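Local coordinates for protein metallocarboxypeptidase (Trypanosoma cruzi, PDB 3DWC) that probably releases single amino acids from the C-terminal ends of peptides with broad specificity, sparing proline, as a metal-dependent carboxypeptidase, at residues L356-P359 against L360-L364; M434-V437 against R438-L441; T486-P489 against E490-R493. All coordinates share one frame; numbering follows the deposited sequence.

Overall arrangement
All three contacts are local, each made by neighbouring residues of one continuous run of chain. Contact 1 is the core one, the buried opening turns of helix 358-374. Contacts 2 and 3 are only partly buried: contact 2 is the last turns of helix 421-441, contact 3 the entry into helix 490-501. Helix 421-441, which carries contact 2, also packs against contacts 1 and 3, while Pro359 meets Tyr492 and Ser435 meets His491 directly; contacts 1 and 2 stay about 15 Å apart at their nearest atoms. Chemistry follows place: contact 1 relies on backbone bonds and apolar packing, contact 2 adds salt bridges to following helices, and contact 3 uses an asparagine cap and waters, with sulfate probably from the crystallisation liquor.

Contact 1: L356-P359 against L360-L364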
loop_
_atom_site.group_PDB
_atom_site.type_symbol
_atom_site.label_atom_id
_atom_site.label_comp_id
_atom_site.label_asym_id
_atom_site.label_seq_id
_atom_site.Cartn_x
_atom_site.Cartn_y
_atom_site.Cartn_z
ATOM N N LEU B 356 15.366 -19.553 26.946
ATOM C CA LEU B 356 15.497 -20.908 27.475
ATOM C C LEU B 356 14.159 -21.636 27.601
ATOM O O LEU B 356 14.065 -22.828 27.298
ATOM C CB LEU B 356 16.254 -20.867 28.822
ATOM C CG LEU B 356 16.726 -22.169 29.480
ATOM C CD1 LEU B 356 17.771 -22.952 28.679
ATOM C CD2 LEU B 356 17.297 -21.877 30.862
ATOM N N CYS B 357 13.118 -20.913 28.015
ATOM C CA CYS B 357 11.802 -21.504 28.282
ATOM C C CYS B 357 11.019 -21.726 27.035
ATOM O O CYS B 357 10.220 -22.647 26.934
ATOM C CB CYS B 357 10.988 -20.593 29.193
ATOM S SG CYS B 357 11.650 -20.524 30.860
ATOM N N TYR B 358 11.222 -20.836 26.086
ATOM C CA TYR B 358 10.507 -20.842 24.824
ATOM C C TYR B 358 10.359 -22.246 24.147
ATOM O O TYR B 358 9.238 -22.670 23.848
ATOM C CB TYR B 358 11.130 -19.808 23.890
ATOM C CG TYR B 358 10.213 -19.412 22.779
ATOM C CD1 TYR B 358 9.542 -18.196 22.804
ATOM C CD2 TYR B 358 9.957 -20.279 21.735
ATOM C CE1 TYR B 358 8.682 -17.845 21.797
ATOM C CE2 TYR B 358 9.115 -19.927 20.727
ATOM C CZ TYR B 358 8.482 -18.719 20.764
ATOM O OH TYR B 358 7.643 -18.397 19.748
ATOM N N PRO B 359 11.459 -22.969 23.924
ATOM C CA PRO B 359 11.334 -24.291 23.305
ATOM C C PRO B 359 10.428 -25.282 24.071
ATOM O O PRO B 359 9.858 -26.181 23.458
ATOM C CB PRO B 359 12.763 -24.809 23.324
ATOM C CG PRO B 359 13.463 -24.016 24.329
ATOM C CD PRO B 359 12.862 -22.658 24.187
ATOM N N LEU B 360 10.344 -25.143 25.388
ATOM C CA LEU B 360 9.449 -25.968 26.168
ATOM C C LEU B 360 7.962 -25.713 25.788
ATOM O O LEU B 360 7.184 -26.662 25.687
ATOM C CB LEU B 360 9.727 -25.770 27.649
ATOM C CG LEU B 360 11.091 -26.343 28.032
ATOM C CD1 LEU B 360 11.539 -25.865 29.413
ATOM C CD2 LEU B 360 11.099 -27.875 27.931
ATOM N N HIS B 361 7.597 -24.460 25.515
ATOM C CA HIS B 361 6.255 -24.115 25.034
ATOM C C HIS B 361 6.008 -24.726 23.649
ATOM O O HIS B 361 4.940 -25.232 23.364
ATOM C CB HIS B 361 6.069 -22.580 24.958
ATOM C CG HIS B 361 6.039 -21.879 26.302
ATOM N ND1 HIS B 361 4.866 -21.589 26.976
ATOM C CD2 HIS B 361 7.040 -21.388 27.074
ATOM C CE1 HIS B 361 5.150 -20.979 28.112
ATOM N NE2 HIS B 361 6.462 -20.824 28.185
ATOM N N VAL B 362 7.026 -24.708 22.792
ATOM C CA VAL B 362 6.929 -25.247 21.445
ATOM C C VAL B 362 6.836 -26.758 21.514
ATOM O O VAL B 362 5.981 -27.359 20.861
ATOM C CB VAL B 362 8.150 -24.786 20.580
ATOM C CG1 VAL B 362 8.212 -25.518 19.235
ATOM C CG2 VAL B 362 8.112 -23.245 20.395
ATOM N N MET B 363 7.733 -27.379 22.279
ATOM C CA MET B 363 7.727 -28.825 22.405
ATOM C C MET B 363 6.351 -29.349 22.814
ATOM O O MET B 363 5.813 -30.280 22.239
ATOM C CB MET B 363 8.702 -29.288 23.472
ATOM C CG MET B 363 8.680 -30.771 23.651
ATOM S SD MET B 363 10.202 -31.366 24.379
ATOM C CE MET B 363 10.060 -30.786 26.055
ATOM N N LEU B 364 5.798 -28.758 23.838
ATOM C CA LEU B 364 4.457 -29.156 24.266
ATOM C C LEU B 364 3.352 -28.992 23.213
ATOM O O LEU B 364 2.382 -29.762 23.210
ATOM C CB LEU B 364 4.099 -28.468 25.569
ATOM C CG LEU B 364 3.207 -27.262 25.755
ATOM C CD1 LEU B 364 1.739 -27.459 25.375
ATOM C CD2 LEU B 364 3.342 -26.965 27.217
#
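Pro359 O takes the N-H of Met363 over 2.7 Å in a straight bond (166°), and one residue back Tyr358 O takes Val362 N at 3.2 Å. These are the two sound i to i+4 bonds between 356-359 and 360-364; Leu364 N to Leu360 O carries the pattern on. Tyr358 O also receives a weak, bent bond from His361 N. Cys357 O is held more loosely: Leu360 N gives it a weak, bent bond (2.9 Å, 127°), and His361 N reaches it weakly at 3.5 Å. The same oxygen lies near the plane of the His361 ring, 3.4 Å from CD2 at its edge. Pro359, with no N-H to give, serves only as an acceptor.

This is the start of helix 358-374 in the mostly helical M32 fold, near the metal centre without touching it: the Tyr358 side chain lies about 8 Å from the bound cobalt and about 10 Å from Glu268, the predicted proton donor/acceptor.

A chi1 of -161° sets the Tyr358 ring beside its own carbonyl carbon and within reach of Val362, whose CG2 meets CE2 obliquely at 3.5 Å, the two side chains crossing. Tyr423 of helix 421-441 touches both. Further polar partners are Asp354 OD2, which accepts from Cys357 N, Arg350 NH1, weakly bonded to the Tyr358 hydroxyl, and Arg365 NH2, which donates to His361 O.

Contact 2: M434-V437 against R438-L441; sequences MSCV and RREL
Arg438 lays its aliphatic chain across Met434, one turn back. Its CB sits 3.5 Å from Met434 O, the same oxygen that accepts Arg438 N at 2.9 Å. CG comes next, 4.0 Å from Met434 SD, and CD follows at 3.9 Å from Met434 CG. The chain stays extended from CG to NE, and NE arrives 3.6 Å from Met434 CG, which lies near the guanidinium plane, at its edge. On the methionine, chi1 (-177°) sets CG by the arginine and the bend at chi2 (54°) turns the sulfur toward it, 3.7 Å from Arg438 NE. Beyond NE the charge is spent on the next helix: NH2 forms a salt bridge with Glu443 and NH1 one with Asp447.

These residues form the C-terminal turns of helix 421-441. Regular i to i+4 bonds run through to Leu441 N, which reaches Val437 O at an N-H angle of 167°. The helices that follow pack against this end, 443-451 beside Met434, Arg438 and Leu441, and 456-467 beside Cys436, Val437 and Leu441.

On another flank Val437 and Leu441 lie side by side and point the same way, CG1 against CD2 at 3.6 Å. Cys436 SG sits 3.2 Å from Glu440 OE2, an oxygen already paired with Lys465, while OE1 of the same carboxylate pairs with Lys461. Arg439 bends at chi3 and folds back, one face of its guanidinium over Cys436 CA.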
loop_
_atom_site.group_PDB
_atom_site.type_symbol
_atom_site.label_atom_id
_atom_site.label_comp_id
_atom_site.label_asym_id
_atom_site.label_seq_id
_atom_site.Cartn_x
_atom_site.Cartn_y
_atom_site.Cartn_z
ATOM N N MET B 434 25.669 -20.410 13.689
ATOM C CA MET B 434 26.621 -19.644 14.507
ATOM C C MET B 434 27.773 -20.504 14.956
ATOM O O MET B 434 28.903 -20.025 14.933
ATOM C CB MET B 434 25.954 -18.973 15.731
ATOM C CG MET B 434 26.898 -18.102 16.562
ATOM S SD MET B 434 27.786 -16.819 15.606
ATOM C CE MET B 434 26.574 -15.456 15.770
ATOM N N SER B 435 27.532 -21.777 15.294
ATOM C CA SER B 435 28.653 -22.664 15.620
ATOM C C SER B 435 29.646 -22.752 14.500
ATOM O O SER B 435 30.799 -22.696 14.740
ATOM C CB SER B 435 28.215 -24.116 15.951
ATOM O OG SER B 435 27.511 -24.079 17.159
ATOM N N CYS B 436 29.159 -23.000 13.287
ATOM C CA CYS B 436 29.964 -23.005 12.082
ATOM C C CYS B 436 30.699 -21.690 11.825
ATOM O O CYS B 436 31.912 -21.661 11.533
ATOM C CB CYS B 436 29.058 -23.318 10.874
ATOM S SG CYS B 436 29.964 -23.306 9.331
ATOM N N VAL B 437 29.966 -20.593 11.879
ATOM C CA VAL B 437 30.571 -19.283 11.696
ATOM C C VAL B 437 31.721 -19.066 12.690
ATOM O O VAL B 437 32.755 -18.559 12.298
ATOM C CB VAL B 437 29.514 -18.148 11.718
ATOM C CG1 VAL B 437 30.182 -16.794 11.844
ATOM C CG2 VAL B 437 28.658 -18.177 10.424
ATOM N N ARG B 438 31.573 -19.480 13.946
ATOM C CA ARG B 438 32.612 -19.233 14.966
ATOM C C ARG B 438 33.819 -20.167 14.734
ATOM O O ARG B 438 34.976 -19.781 14.903
ATOM C CB ARG B 438 32.057 -19.431 16.388
ATOM C CG ARG B 438 31.270 -18.242 16.934
ATOM C CD ARG B 438 30.427 -18.621 18.179
ATOM N NE ARG B 438 29.759 -17.425 18.701
ATOM C CZ ARG B 438 30.397 -16.424 19.293
ATOM N NH1 ARG B 438 29.721 -15.377 19.688
ATOM N NH2 ARG B 438 31.702 -16.477 19.489
ATOM N N ARG B 439 33.519 -21.380 14.289
ATOM C CA ARG B 439 34.526 -22.326 13.840
ATOM C C ARG B 439 35.343 -21.773 12.690
ATOM O O ARG B 439 36.563 -21.870 12.651
ATOM C CB ARG B 439 33.817 -23.586 13.325
ATOM C CG ARG B 439 34.199 -24.831 14.000
ATOM C CD ARG B 439 34.076 -25.996 13.067
ATOM N NE ARG B 439 32.688 -26.238 12.702
ATOM C CZ ARG B 439 32.184 -26.184 11.471
ATOM N NH1 ARG B 439 32.943 -25.882 10.407
ATOM N NH2 ARG B 439 30.893 -26.463 11.308
ATOM N N GLU B 440 34.650 -21.215 11.708
ATOM C CA GLU B 440 35.356 -20.703 10.521
ATOM C C GLU B 440 36.107 -19.393 10.724
ATOM O O GLU B 440 37.243 -19.221 10.288
ATOM C CB GLU B 440 34.357 -20.525 9.393
ATOM C CG GLU B 440 33.890 -21.849 8.848
ATOM C CD GLU B 440 32.910 -21.707 7.697
ATOM O OE1 GLU B 440 32.691 -20.586 7.175
ATOM O OE2 GLU B 440 32.363 -22.744 7.304
ATOM N N LEU B 441 35.446 -18.436 11.340
ATOM C CA LEU B 441 36.018 -17.097 11.522
ATOM C C LEU B 441 36.881 -17.003 12.798
ATOM O O LEU B 441 37.758 -16.157 12.887
ATOM C CB LEU B 441 34.857 -16.100 11.635
ATOM C CG LEU B 441 34.418 -15.180 10.499
ATOM C CD1 LEU B 441 34.849 -15.569 9.103
ATOM C CD2 LEU B 441 32.974 -14.806 10.602
#

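Contact 3: T486-P489 against E490-R493; sequences TLNP and EHYR. With SO4 (sulfate ion), chain S; SO4 (sulfate ion), chain V.
Asn488 OD1 takes the backbone N-H of Glu490 at 2.9 Å in a nearly straight bond (166°). The donor stands well above the amide's carbonyl plane, 43° out of it. A water adds a second, weak hold on OD1, and its other hydrogen bond goes to Glu490 OE2 at 3.0 Å, tying the amide to the carboxylate. With chi1 at -179°, the Asn488 amide is set beside the carbonyl carbon of its own residue, on the side from which OD1 can meet Glu490 N. ND2 is also used: it donates at 3.2 Å to O2 of a sulfate, probably from the crystallisation liquor, in a nearly linear bond, and to Glu485 OE1.

With Pro489 between the asparagine and its donor, this is an Asx turn that caps the start of helix 490-501, as the chain leaves the loop after helix 475-483. The helix then picks up its own bonding: Pro489 O accepts Arg493 N at 3.2 Å in a nearly straight bond, and a weak, bent bond from Tyr492 N. A second water bridges Asn488 O, to which it donates at 2.7 Å, and Tyr492 N, from which it accepts weakly.

His491 folds back toward the loop, with CD2 at its ring edge 3.5 Å from Asn488 O, which lies near the ring plane. Its NE2 is hydrogen-bonded to Glu485 OE2, so one carboxylate holds both the imidazole and the capping amide. Glu490 OE2 accepts from Asn177 as well, on helix 168-196, whereas Arg493 runs out extended to a salt bridge with Glu497. Upstream, Gln432 of helix 421-441 fixes the loop by bonding to Thr486 O and Asn488 N.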
loop_
_atom_site.group_PDB
_atom_site.type_symbol
_atom_site.label_atom_id
_atom_site.label_comp_id
_atom_site.label_asym_id
_atom_site.label_seq_id
_atom_site.Cartn_x
_atom_site.Cartn_y
_atom_site.Cartn_z
ATOM N N THR B 486 23.440 -32.274 8.492
ATOM C CA THR B 486 22.010 -32.047 8.545
ATOM C C THR B 486 21.592 -31.395 9.917
ATOM O O THR B 486 22.390 -31.318 10.817
ATOM C CB THR B 486 21.322 -33.423 8.221
ATOM O OG1 THR B 486 20.009 -33.189 7.719
ATOM C CG2 THR B 486 21.234 -34.325 9.406
ATOM N N LEU B 487 20.350 -30.959 10.096
ATOM C CA LEU B 487 19.952 -30.293 11.354
ATOM C C LEU B 487 20.205 -31.189 12.546
ATOM O O LEU B 487 19.767 -32.326 12.558
ATOM C CB LEU B 487 18.498 -29.763 11.320
ATOM C CG LEU B 487 17.973 -28.924 12.505
ATOM C CD1 LEU B 487 18.852 -27.727 12.828
ATOM C CD2 LEU B 487 16.598 -28.497 12.160
ATOM N N ASN B 488 20.987 -30.666 13.501
ATOM C CA ASN B 488 21.421 -31.383 14.688
ATOM C C ASN B 488 21.127 -30.534 15.951
ATOM O O ASN B 488 21.732 -29.483 16.143
ATOM C CB ASN B 488 22.921 -31.626 14.568
ATOM C CG ASN B 488 23.511 -32.398 15.740
ATOM O OD1 ASN B 488 22.881 -32.544 16.768
ATOM N ND2 ASN B 488 24.772 -32.862 15.581
ATOM N N PRO B 489 20.221 -30.987 16.815
ATOM C CA PRO B 489 19.905 -30.175 18.001
ATOM C C PRO B 489 20.998 -30.048 19.065
ATOM O O PRO B 489 20.802 -29.314 20.022
ATOM C CB PRO B 489 18.662 -30.873 18.589
ATOM C CG PRO B 489 18.705 -32.195 18.113
ATOM C CD PRO B 489 19.379 -32.187 16.768
ATOM N N GLU B 490 22.117 -30.754 18.927
ATOM C CA GLU B 490 23.173 -30.663 19.932
ATOM C C GLU B 490 23.786 -29.274 20.017
ATOM O O GLU B 490 24.188 -28.861 21.081
ATOM C CB GLU B 490 24.272 -31.709 19.696
ATOM C CG GLU B 490 23.789 -33.146 19.752
ATOM C CD GLU B 490 23.031 -33.508 21.024
ATOM O OE1 GLU B 490 23.512 -33.200 22.147
ATOM O OE2 GLU B 490 21.946 -34.126 20.869
ATOM N N HIS B 491 23.855 -28.559 18.893
ATOM C CA HIS B 491 24.311 -27.176 18.906
ATOM C C HIS B 491 23.440 -26.240 19.764
ATOM O O HIS B 491 23.967 -25.397 20.492
ATOM C CB HIS B 491 24.452 -26.641 17.474
ATOM C CG HIS B 491 25.300 -27.500 16.593
ATOM N ND1 HIS B 491 26.672 -27.555 16.702
ATOM C CD2 HIS B 491 24.966 -28.384 15.624
ATOM C CE1 HIS B 491 27.147 -28.403 15.812
ATOM N NE2 HIS B 491 26.132 -28.931 15.154
ATOM N N TYR B 492 22.119 -26.437 19.720
ATOM C CA TYR B 492 21.174 -25.598 20.483
ATOM C C TYR B 492 21.362 -25.910 21.955
ATOM O O TYR B 492 21.429 -25.022 22.765
ATOM C CB TYR B 492 19.749 -25.942 20.017
ATOM C CG TYR B 492 18.589 -25.115 20.529
ATOM C CD1 TYR B 492 18.684 -23.728 20.728
ATOM C CD2 TYR B 492 17.364 -25.710 20.733
ATOM C CE1 TYR B 492 17.587 -22.989 21.131
ATOM C CE2 TYR B 492 16.260 -24.965 21.155
ATOM C CZ TYR B 492 16.381 -23.619 21.346
ATOM O OH TYR B 492 15.267 -22.924 21.761
ATOM N N ARG B 493 21.469 -27.190 22.293
ATOM C CA ARG B 493 21.754 -27.600 23.668
ATOM C C ARG B 493 23.042 -26.949 24.231
ATOM O O ARG B 493 23.040 -26.432 25.328
ATOM C CB ARG B 493 21.879 -29.150 23.728
ATOM C CG ARG B 493 22.160 -29.698 25.100
ATOM C CD ARG B 493 22.355 -31.235 25.132
ATOM N NE ARG B 493 22.511 -31.661 26.512
ATOM C CZ ARG B 493 22.460 -32.910 26.975
ATOM N NH1 ARG B 493 22.289 -33.959 26.187
ATOM N NH2 ARG B 493 22.600 -33.097 28.272
HETATM S S SO4 S . 24.457 -35.888 7.969
HETATM O O1 SO4 S . 23.385 -36.620 7.282
HETATM O O2 SO4 S . 25.080 -34.907 7.084
HETATM O O3 SO4 S . 23.884 -35.299 9.180
HETATM O O4 SO4 S . 25.534 -36.800 8.363
HETATM S S SO4 V . 27.349 -33.484 18.375
HETATM O O1 SO4 V . 28.709 -34.020 18.498
HETATM O O2 SO4 V . 26.470 -34.488 17.755
HETATM O O3 SO4 V . 26.829 -33.256 19.725
HETATM O O4 SO4 V . 27.409 -32.219 17.615
HETATM O O HOH W 1 21.054 -26.939 16.778
HETATM O O HOH W 2 22.155 -35.465 18.141
#